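Local coordinates for protein Ta0487 (Thermoplasma acidophilum, PDB 3KBQ) that is of unknown function but belongs to the CinA family and carries a probable molybdopterin-binding domain, the part present in this chain, at residues Arg41-Met46 with Gly53-Val58. Numbering follows the deposited sequence.
Sequences RGFVVM and GWAFRV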
ATOM      1  N   ARG B  41       4.874  -0.141   7.189  1.00 23.83           N
ATOM      2  CA  ARG B  41       3.686  -0.467   6.385  1.00 23.52           C
ATOM      3  C   ARG B  41       3.579   0.537   5.274  1.00 23.95           C
ATOM      4  O   ARG B  41       3.979   1.716   5.457  1.00 24.13           O
ATOM      5  CB  ARG B  41       2.396  -0.397   7.219  1.00 23.63           C
ATOM      6  CG  ARG B  41       2.291  -1.491   8.281  1.00 25.50           C
ATOM      7  CD  ARG B  41       0.955  -1.399   8.960  1.00 25.36           C
ATOM      8  NE  ARG B  41       0.904  -2.348  10.047  1.00 24.64           N
ATOM      9  CZ  ARG B  41      -0.098  -2.415  10.921  1.00 27.21           C
ATOM     10  NH1 ARG B  41      -1.148  -1.599  10.785  1.00 22.00           N
ATOM     11  NH2 ARG B  41      -0.058  -3.313  11.905  1.00 25.64           N
ATOM     12  N   GLY B  42       2.999   0.094   4.147  1.00 22.71           N
ATOM     13  CA  GLY B  42       2.692   0.962   2.986  1.00 21.30           C
ATOM     14  C   GLY B  42       1.181   0.880   2.785  1.00 21.96           C
ATOM     15  O   GLY B  42       0.556  -0.188   3.010  1.00 21.37           O
ATOM     16  N   PHE B  43       0.562   2.005   2.456  1.00 21.09           N
ATOM     17  CA  PHE B  43      -0.887   2.051   2.250  1.00 22.61           C
ATOM     18  C   PHE B  43      -1.123   2.685   0.892  1.00 22.53           C
ATOM     19  O   PHE B  43      -0.449   3.662   0.526  1.00 23.41           O
ATOM     20  CB  PHE B  43      -1.549   2.952   3.299  1.00 22.44           C
ATOM     21  CG  PHE B  43      -1.272   2.549   4.702  1.00 24.16           C
ATOM     22  CD1 PHE B  43      -2.152   1.734   5.366  1.00 25.96           C
ATOM     23  CD2 PHE B  43      -0.103   3.011   5.360  1.00 23.05           C
ATOM     24  CE1 PHE B  43      -1.891   1.351   6.715  1.00 28.66           C
ATOM     25  CE2 PHE B  43       0.168   2.666   6.649  1.00 25.14           C
ATOM     26  CZ  PHE B  43      -0.735   1.815   7.355  1.00 27.41           C
ATOM     27  N   VAL B  44      -2.051   2.128   0.142  1.00 22.00           N
ATOM     28  CA  VAL B  44      -2.497   2.770  -1.088  1.00 22.15           C
ATOM     29  C   VAL B  44      -3.992   2.935  -0.953  1.00 22.07           C
ATOM     30  O   VAL B  44      -4.736   1.980  -0.706  1.00 21.99           O
ATOM     31  CB  VAL B  44      -2.145   1.969  -2.353  1.00 21.87           C
ATOM     32  CG1 VAL B  44      -2.463   2.814  -3.600  1.00 21.07           C
ATOM     33  CG2 VAL B  44      -0.641   1.561  -2.334  1.00 22.41           C
ATOM     34  N   VAL B  45      -4.435   4.167  -1.137  1.00 22.85           N
ATOM     35  CA  VAL B  45      -5.828   4.458  -0.990  1.00 22.48           C
ATOM     36  C   VAL B  45      -6.357   5.325  -2.140  1.00 22.84           C
ATOM     37  O   VAL B  45      -5.603   5.998  -2.825  1.00 23.76           O
ATOM     38  CB  VAL B  45      -6.141   5.145   0.351  1.00 22.25           C
ATOM     39  CG1 VAL B  45      -5.853   4.160   1.548  1.00 20.86           C
ATOM     40  CG2 VAL B  45      -5.413   6.534   0.473  1.00 21.83           C
ATOM     41  N   MET B  46      -7.672   5.298  -2.295  1.00 22.62           N
ATOM     42  CA  MET B  46      -8.394   6.087  -3.305  1.00 24.10           C
ATOM     43  C   MET B  46      -8.432   7.550  -2.923  1.00 24.75           C
ATOM     44  O   MET B  46      -8.246   7.916  -1.732  1.00 23.85           O
ATOM     45  CB  MET B  46      -9.871   5.592  -3.389  1.00 22.37           C
ATOM     46  CG  MET B  46     -10.015   4.160  -4.031  1.00 23.89           C
ATOM     47  SD  MET B  46     -11.757   3.528  -4.181  1.00 23.05           S
ATOM     48  CE  MET B  46     -12.217   3.665  -2.546  1.00 24.58           C
ATOM     49  N   GLY B  53      -8.233   9.394   5.459  1.00 20.90           N
ATOM     50  CA  GLY B  53      -8.211   9.560   6.905  1.00 21.81           C
ATOM     51  C   GLY B  53      -7.801   8.249   7.606  1.00 22.48           C
ATOM     52  O   GLY B  53      -7.023   8.275   8.595  1.00 21.39           O
ATOM     53  N   TRP B  54      -8.387   7.137   7.130  1.00 21.61           N
ATOM     54  CA  TRP B  54      -8.058   5.792   7.612  1.00 22.93           C
ATOM     55  C   TRP B  54      -6.539   5.524   7.543  1.00 21.51           C
ATOM     56  O   TRP B  54      -5.950   5.114   8.526  1.00 21.47           O
ATOM     57  CB  TRP B  54      -8.908   4.678   6.931  1.00 22.64           C
ATOM     58  CG  TRP B  54      -8.386   3.316   7.238  1.00 22.93           C
ATOM     59  CD1 TRP B  54      -8.616   2.555   8.404  1.00 24.42           C
ATOM     60  CD2 TRP B  54      -7.462   2.567   6.447  1.00 23.99           C
ATOM     61  NE1 TRP B  54      -7.874   1.388   8.328  1.00 24.24           N
ATOM     62  CE2 TRP B  54      -7.171   1.369   7.149  1.00 23.79           C
ATOM     63  CE3 TRP B  54      -6.841   2.797   5.205  1.00 23.67           C
ATOM     64  CZ2 TRP B  54      -6.288   0.393   6.643  1.00 27.01           C
ATOM     65  CZ3 TRP B  54      -5.979   1.812   4.685  1.00 25.88           C
ATOM     66  CH2 TRP B  54      -5.718   0.621   5.420  1.00 26.75           C
ATOM     67  N   ALA B  55      -5.934   5.782   6.390  1.00 21.73           N
ATOM     68  CA  ALA B  55      -4.534   5.446   6.144  1.00 21.87           C
ATOM     69  C   ALA B  55      -3.639   6.266   7.087  1.00 22.05           C
ATOM     70  O   ALA B  55      -2.766   5.713   7.750  1.00 21.29           O
ATOM     71  CB  ALA B  55      -4.183   5.699   4.672  1.00 20.90           C
ATOM     72  N   PHE B  56      -3.913   7.560   7.219  1.00 22.27           N
ATOM     73  CA  PHE B  56      -3.086   8.394   8.105  1.00 22.12           C
ATOM     74  C   PHE B  56      -3.205   7.920   9.547  1.00 22.10           C
ATOM     75  O   PHE B  56      -2.213   7.846  10.244  1.00 21.12           O
ATOM     76  CB  PHE B  56      -3.446   9.917   8.021  1.00 21.11           C
ATOM     77  CG  PHE B  56      -2.791  10.643   6.866  1.00 23.07           C
ATOM     78  CD1 PHE B  56      -1.416  10.892   6.857  1.00 20.19           C
ATOM     79  CD2 PHE B  56      -3.559  11.082   5.779  1.00 26.60           C
ATOM     80  CE1 PHE B  56      -0.816  11.524   5.795  1.00 20.99           C
ATOM     81  CE2 PHE B  56      -2.956  11.750   4.697  1.00 27.80           C
ATOM     82  CZ  PHE B  56      -1.590  11.982   4.701  1.00 22.20           C
ATOM     83  N   ARG B  57      -4.414   7.623  10.008  1.00 22.73           N
ATOM     84  CA  ARG B  57      -4.587   7.161  11.384  1.00 23.67           C
ATOM     85  C   ARG B  57      -3.857   5.844  11.707  1.00 23.75           C
ATOM     86  O   ARG B  57      -3.137   5.730  12.704  1.00 22.87           O
ATOM     87  CB  ARG B  57      -6.082   7.005  11.715  1.00 24.71           C
ATOM     88  CG  ARG B  57      -6.873   8.335  11.723  1.00 29.21           C
ATOM     89  CD  ARG B  57      -6.109   9.404  12.502  1.00 33.82           C
ATOM     90  NE  ARG B  57      -5.884   9.020  13.898  1.00 32.42           N
ATOM     91  CZ  ARG B  57      -6.593   9.505  14.905  1.00 34.92           C
ATOM     92  NH1 ARG B  57      -7.575  10.359  14.639  1.00 31.65           N
ATOM     93  NH2 ARG B  57      -6.326   9.145  16.176  1.00 34.28           N
ATOM     94  N   VAL B  58      -4.066   4.846  10.871  1.00 22.99           N
ATOM     95  CA  VAL B  58      -3.276   3.626  11.010  1.00 24.37           C
ATOM     96  C   VAL B  58      -1.752   3.867  10.912  1.00 23.65           C
ATOM     97  O   VAL B  58      -1.013   3.367  11.775  1.00 23.12           O
ATOM     98  CB  VAL B  58      -3.740   2.530  10.064  1.00 24.65           C
ATOM     99  CG1 VAL B  58      -3.010   1.260  10.364  1.00 26.52           C
ATOM    100  CG2 VAL B  58      -5.248   2.283  10.354  1.00 26.85           C
TER
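Phe43 turns the CD1 edge of its ring onto the six-membered ring of Trp54, an offset edge-to-face pair with centroids 5.6 Å apart and planes at 83°. The indole's first torsion sets CG anti to the backbone N (chi1 169°) and brings CH2 of Trp54 to 3.7 Å from CD1 of Phe43. In the indole plane, at its rim, compact, branched Val45 puts CG1 3.9 Å from both CZ3 of Trp54 and CB of Ala55. At the root of the phenyl side chain Ala55 offers only a methyl, its CB 4.0 Å from CB of Phe43, and its carbonyl O lies over one ring face; so short a side chain lets strand and helix pack closely, their local axes 9.0 Å apart and nearly antiparallel. Branched Val58 serves two sides: CG2 lies over the indole face that takes the Phe43 edge, while CG1 sits 3.8 Å from CZ of Phe43 and 3.4 Å from NH1 of Arg41, at the guanidinium edge. NE of Arg41 makes a salt bridge with Glu51 of the second subunit, and the guanidinium a cation-pi contact with Trp54 of that subunit. A leucine in place of Phe43 has no ring edge to offer, and would probably leave a gap between Trp54 and Val58, with the indole freer to turn. The contact packs helix 49-62 of a beta-alpha-beta crossover on its first strand, 38-45, which pairs antiparallel with the second subunit. No hydrogen bond crosses between the segments: shape and apolar burial join strand to helix, and the salt bridge of Arg41 points to the subunit interface instead.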